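Local coordinates for FOG-3 protein (Caenorhabditis elegans, PDB 5TD6), which binds RNA as a multimer that specifies sperm fate in the germ line and, as a BTG/Tob family member, may act as a transcription corepressor, at residues Asn59-Leu64 with Pro85-Ile90; Gly18-Arg23 with Ser78-Leu83. The protein carries 2 engineered substitutions. One frame throughout, in Å; residues are numbered along the deposited sequence.

Contact 1: residues Asn59-Leu64 with Pro85-Ile90; sequences NTTTSL and PTNMII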
loop_
_atom_site.group_PDB
_atom_site.type_symbol
_atom_site.label_atom_id
_atom_site.label_comp_id
_atom_site.label_asym_id
_atom_site.label_seq_id
_atom_site.Cartn_x
_atom_site.Cartn_y
_atom_site.Cartn_z
ATOM N N ASN B 59 4.904 9.021 16.403
ATOM C CA ASN B 59 3.788 8.747 17.313
ATOM C C ASN B 59 2.553 9.505 16.827
ATOM O O ASN B 59 2.599 10.727 16.662
ATOM C CB ASN B 59 4.178 9.161 18.734
ATOM C CG ASN B 59 3.118 8.818 19.778
ATOM O OD1 ASN B 59 1.955 9.233 19.687
ATOM N ND2 ASN B 59 3.531 8.061 20.786
ATOM N N THR B 60 1.454 8.793 16.587
ATOM C CA THR B 60 0.282 9.415 15.970
ATOM C C THR B 60 -0.328 10.529 16.830
ATOM O O THR B 60 -1.089 11.372 16.338
ATOM C CB THR B 60 -0.815 8.379 15.660
ATOM O OG1 THR B 60 -1.222 7.724 16.867
ATOM C CG2 THR B 60 -0.310 7.342 14.645
ATOM N N THR B 61 0.016 10.540 18.109
ATOM C CA THR B 61 -0.488 11.573 19.002
ATOM C C THR B 61 0.521 12.705 19.196
ATOM O O THR B 61 0.191 13.879 19.009
ATOM C CB THR B 61 -0.843 10.988 20.378
ATOM O OG1 THR B 61 -1.957 10.095 20.247
ATOM C CG2 THR B 61 -1.195 12.107 21.347
ATOM N N THR B 62 1.753 12.348 19.555
ATOM C CA THR B 62 2.721 13.349 19.990
ATOM C C THR B 62 3.676 13.866 18.912
ATOM O O THR B 62 4.375 14.854 19.137
ATOM C CB THR B 62 3.560 12.809 21.156
ATOM O OG1 THR B 62 4.450 11.785 20.693
ATOM C CG2 THR B 62 2.647 12.248 22.235
ATOM N N SER B 63 3.729 13.215 17.752
ATOM C CA SER B 63 4.541 13.739 16.653
ATOM C C SER B 63 3.766 14.813 15.919
ATOM O O SER B 63 2.632 14.590 15.489
ATOM C CB SER B 63 4.958 12.641 15.680
ATOM O OG SER B 63 5.922 11.777 16.249
ATOM N N LEU B 64 4.377 15.980 15.765
ATOM C CA LEU B 64 3.675 17.118 15.179
ATOM C C LEU B 64 3.530 17.022 13.672
ATOM O O LEU B 64 2.805 17.811 13.074
ATOM C CB LEU B 64 4.377 18.422 15.550
ATOM C CG LEU B 64 4.101 18.806 17.005
ATOM C CD1 LEU B 64 5.140 19.793 17.515
ATOM C CD2 LEU B 64 2.701 19.379 17.123
ATOM N N PRO B 85 -5.479 6.733 15.066
ATOM C CA PRO B 85 -5.418 6.071 16.374
ATOM C C PRO B 85 -4.600 6.886 17.369
ATOM O O PRO B 85 -3.712 7.617 16.960
ATOM C CB PRO B 85 -4.728 4.740 16.060
ATOM C CG PRO B 85 -3.907 5.030 14.840
ATOM C CD PRO B 85 -4.728 5.993 14.036
ATOM N N THR B 86 -4.894 6.771 18.659
ATOM C CA THR B 86 -4.130 7.514 19.653
ATOM C C THR B 86 -2.907 6.712 20.099
ATOM O O THR B 86 -2.992 5.506 20.315
ATOM C CB THR B 86 -4.997 7.884 20.879
ATOM O OG1 THR B 86 -5.204 6.725 21.700
ATOM C CG2 THR B 86 -6.340 8.431 20.435
ATOM N N ASN B 87 -1.773 7.399 20.202
ATOM C CA ASN B 87 -0.529 6.841 20.730
ATOM C C ASN B 87 -0.043 5.561 20.037
ATOM O O ASN B 87 0.520 4.672 20.671
ATOM C CB ASN B 87 -0.671 6.596 22.233
ATOM C CG ASN B 87 -0.886 7.886 23.009
ATOM O OD1 ASN B 87 -0.232 8.897 22.746
ATOM N ND2 ASN B 87 -1.820 7.862 23.953
ATOM N N MET B 88 -0.243 5.484 18.730
ATOM C CA MET B 88 0.403 4.441 17.938
ATOM C C MET B 88 1.819 4.858 17.548
ATOM O O MET B 88 2.043 5.993 17.125
ATOM C CB MET B 88 -0.417 4.137 16.702
ATOM C CG MET B 88 0.207 3.105 15.802
ATOM S SD MET B 88 -0.893 2.834 14.428
ATOM C CE MET B 88 -2.178 1.822 15.171
ATOM N N ILE B 89 2.779 3.951 17.713
ATOM C CA ILE B 89 4.158 4.248 17.353
ATOM C C ILE B 89 4.499 3.492 16.072
ATOM O O ILE B 89 4.310 2.281 15.998
ATOM C CB ILE B 89 5.145 3.878 18.480
ATOM C CG1 ILE B 89 4.778 4.609 19.779
ATOM C CG2 ILE B 89 6.572 4.222 18.089
ATOM C CD1 ILE B 89 5.247 3.899 21.018
ATOM N N ILE B 90 4.961 4.225 15.063
ATOM C CA ILE B 90 5.244 3.674 13.734
ATOM C C ILE B 90 6.717 3.871 13.400
ATOM O O ILE B 90 7.273 4.950 13.603
ATOM C CB ILE B 90 4.376 4.344 12.650
ATOM C CG1 ILE B 90 2.909 4.336 13.079
ATOM C CG2 ILE B 90 4.536 3.636 11.292
ATOM C CD1 ILE B 90 1.988 5.103 12.141
#
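Strand 58-59 ends against the start of strand 89-93, where N59 and I89 form an antiparallel non-hydrogen-bonded pair with CA atoms 4.5 Å apart. One residue on, T60 N donates to M88 O at 2.9 Å, in the plane of that carbonyl. After this bond, threonine hydroxyls bind the backbone of 85-90. T60 OG1 sits between its own backbone N and carbonyl carbon (chi1 59°). T60 OG1 donates to P85 O over a very short 2.5 Å, from above the carbonyl plane. T60 OG1 also accepts from M88 N at 3.1 Å. The two bonds fix the rotation of this buried side chain. Its CG2 turns to the apolar side, against M88 CB and I90 CD1. T61 OG1, beside its own backbone N, accepts from N87 N at 2.7 Å. T61 CB also lies 3.2 Å from N87 OD1. N59 shapes the turn from within. Its CG is anti to the backbone N (chi1 -176°). N59 OD1 accepts from T61 N, in the carbonyl plane, which makes an Asx turn, and from T62 N, above that plane, which completes an Asx motif. N59 and N87 run side by side, their amide planes 73° apart. The contact lies at the domain surface. M88 and I90 pack on F11 of helix 2-13. Within the sheet, I89 is hydrogen-bonded through the backbone to R100 of strand 96-100.

Contact 2: residues Gly18-Arg23 with Ser78-Leu83; sequences GHIPRR and SDVLRL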
loop_
_atom_site.group_PDB
_atom_site.type_symbol
_atom_site.label_atom_id
_atom_site.label_comp_id
_atom_site.label_asym_id
_atom_site.label_seq_id
_atom_site.Cartn_x
_atom_site.Cartn_y
_atom_site.Cartn_z
ATOM N N GLY B 18 -12.198 7.948 2.598
ATOM C CA GLY B 18 -13.638 7.887 2.749
ATOM C C GLY B 18 -14.216 8.765 3.850
ATOM O O GLY B 18 -15.429 8.890 3.953
ATOM N N HIS B 19 -13.363 9.368 4.672
ATOM C CA HIS B 19 -13.840 10.213 5.755
ATOM C C HIS B 19 -13.344 11.643 5.580
ATOM O O HIS B 19 -13.855 12.563 6.198
ATOM C CB HIS B 19 -13.395 9.658 7.107
ATOM C CG HIS B 19 -13.760 8.221 7.312
ATOM N ND1 HIS B 19 -15.050 7.809 7.571
ATOM C CD2 HIS B 19 -13.006 7.094 7.265
ATOM C CE1 HIS B 19 -15.074 6.493 7.691
ATOM N NE2 HIS B 19 -13.847 6.034 7.499
ATOM N N ILE B 20 -12.323 11.807 4.749
ATOM C CA ILE B 20 -11.845 13.118 4.346
ATOM C C ILE B 20 -11.884 13.079 2.830
ATOM O O ILE B 20 -11.552 12.048 2.243
ATOM C CB ILE B 20 -10.426 13.406 4.901
ATOM C CG1 ILE B 20 -10.450 13.455 6.423
ATOM C CG2 ILE B 20 -9.841 14.717 4.364
ATOM C CD1 ILE B 20 -9.088 13.656 7.028
ATOM N N PRO B 21 -12.338 14.169 2.186
ATOM C CA PRO B 21 -12.459 14.133 0.721
ATOM C C PRO B 21 -11.128 13.819 0.041
ATOM O O PRO B 21 -10.072 13.990 0.652
ATOM C CB PRO B 21 -12.959 15.542 0.371
ATOM C CG PRO B 21 -13.675 16.000 1.612
ATOM C CD PRO B 21 -12.912 15.398 2.767
ATOM N N ARG B 22 -11.206 13.319 -1.191
ATOM C CA ARG B 22 -10.075 12.784 -1.945
ATOM C C ARG B 22 -8.920 13.773 -2.120
ATOM O O ARG B 22 -7.742 13.432 -1.953
ATOM C CB ARG B 22 -10.566 12.335 -3.329
ATOM C CG ARG B 22 -9.469 11.929 -4.314
ATOM C CD ARG B 22 -9.935 12.038 -5.773
ATOM N NE ARG B 22 -11.346 11.682 -5.951
ATOM C CZ ARG B 22 -12.275 12.497 -6.455
ATOM N NH1 ARG B 22 -11.954 13.729 -6.838
ATOM N NH2 ARG B 22 -13.534 12.085 -6.576
ATOM N N ARG B 23 -9.265 15.004 -2.474
ATOM C CA ARG B 23 -8.249 15.998 -2.798
ATOM C C ARG B 23 -7.412 16.404 -1.573
ATOM O O ARG B 23 -6.184 16.406 -1.657
ATOM C CB ARG B 23 -8.894 17.221 -3.472
ATOM C CG ARG B 23 -9.479 16.891 -4.851
ATOM C CD ARG B 23 -10.558 17.884 -5.292
ATOM N NE ARG B 23 -11.047 17.601 -6.644
ATOM C CZ ARG B 23 -12.108 16.845 -6.921
ATOM N NH1 ARG B 23 -12.807 16.286 -5.939
ATOM N NH2 ARG B 23 -12.475 16.647 -8.184
ATOM N N SER B 78 -7.929 19.047 13.439
ATOM C CA SER B 78 -8.818 18.262 14.286
ATOM C C SER B 78 -9.449 17.127 13.480
ATOM O O SER B 78 -9.624 16.027 13.988
ATOM C CB SER B 78 -9.897 19.145 14.912
ATOM O OG SER B 78 -10.768 19.645 13.917
ATOM N N ASP B 79 -9.755 17.382 12.211
ATOM C CA ASP B 79 -10.333 16.354 11.357
ATOM C C ASP B 79 -9.443 15.122 11.264
ATOM O O ASP B 79 -9.939 13.988 11.276
ATOM C CB ASP B 79 -10.590 16.882 9.949
ATOM C CG ASP B 79 -11.721 17.873 9.896
ATOM O OD1 ASP B 79 -12.475 17.986 10.889
ATOM O OD2 ASP B 79 -11.860 18.531 8.844
ATOM N N VAL B 80 -8.135 15.342 11.152
ATOM C CA VAL B 80 -7.192 14.236 11.073
ATOM C C VAL B 80 -6.909 13.649 12.446
ATOM O O VAL B 80 -6.873 12.421 12.600
ATOM C CB VAL B 80 -5.865 14.658 10.419
ATOM C CG1 VAL B 80 -4.795 13.620 10.685
ATOM C CG2 VAL B 80 -6.057 14.845 8.926
ATOM N N LEU B 81 -6.722 14.522 13.435
ATOM C CA LEU B 81 -6.505 14.102 14.819
ATOM C C LEU B 81 -7.522 13.063 15.276
ATOM O O LEU B 81 -7.159 12.042 15.866
ATOM C CB LEU B 81 -6.559 15.310 15.759
ATOM C CG LEU B 81 -6.722 14.986 17.252
ATOM C CD1 LEU B 81 -5.383 14.608 17.876
ATOM C CD2 LEU B 81 -7.386 16.134 18.015
ATOM N N ARG B 82 -8.796 13.309 14.986
ATOM C CA ARG B 82 -9.840 12.410 15.460
ATOM C C ARG B 82 -9.837 11.060 14.714
ATOM O O ARG B 82 -10.177 10.035 15.305
ATOM C CB ARG B 82 -11.218 13.075 15.360
ATOM C CG ARG B 82 -11.675 13.436 13.959
ATOM C CD ARG B 82 -13.107 13.986 13.955
ATOM N NE ARG B 82 -13.388 14.715 12.719
ATOM C CZ ARG B 82 -13.887 14.166 11.614
ATOM N NH1 ARG B 82 -14.179 12.870 11.579
ATOM N NH2 ARG B 82 -14.104 14.916 10.542
ATOM N N LEU B 83 -9.443 11.054 13.438
ATOM C CA LEU B 83 -9.501 9.825 12.635
ATOM C C LEU B 83 -8.303 8.880 12.841
ATOM O O LEU B 83 -8.391 7.684 12.562
ATOM C CB LEU B 83 -9.628 10.172 11.150
ATOM C CG LEU B 83 -10.918 10.883 10.736
ATOM C CD1 LEU B 83 -10.851 11.318 9.281
ATOM C CD2 LEU B 83 -12.129 9.990 10.970
#
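I20 points its CB at helix 77-83 and meets it with the outer half of its side chain. CG1 is anti to the carbonyl carbon (chi1 -64°) and CD1 continues the chain in extended form (chi2 177°). This brings I20 CD1 against V80 CG2 at 3.8 Å, the two side chains crossing at about a right angle. L83 crosses I20 obliquely. L83 CD1 lies alongside the ethyl arm, 3.6 Å from I20 CG1 and 3.7 Å from I20 CD1. L83 CD1 also touches H19 CB at 3.7 Å, so this methyl meets two consecutive residues of the loop, H19 and I20. L83 CD2 approaches the H19 ring obliquely. No hydrogen bond joins the segments. This is apolar packing on the helical side of the BTG/Tob domain, away from the antiparallel sheet. It ties the loop that leads into helix 22-41, with P21 at the N-cap position, to helix 77-83. I20 is buried and also touches V75, while L83 also packs on L16. Toward the outside, R82 NH2 makes a weak 3.5 Å salt bridge to D79 OD1, one helical turn back. On the far side of P21, R22 packs on G113 of the second subunit.

The segments alternate along the chain: 18-23, then 59-64, then 78-83, then 85-90. The two contacts therefore cross in sequence, and their centres lie 16 Å apart. Helix 77-83 and strand 89-93 follow each other directly, so the chain passes from contact 2 into contact 1 over a short connection. The segments of the two contacts do not otherwise touch. Contact 2 sets the loop before helix 22-41 against helix 77-83, while contact 1 lies at the edge where the antiparallel sheet begins. Both belong to the BTG family region. The chain thus packs on the loop before helix 22-41 through helix 77-83, and a few residues later on the turn after strand 58-59.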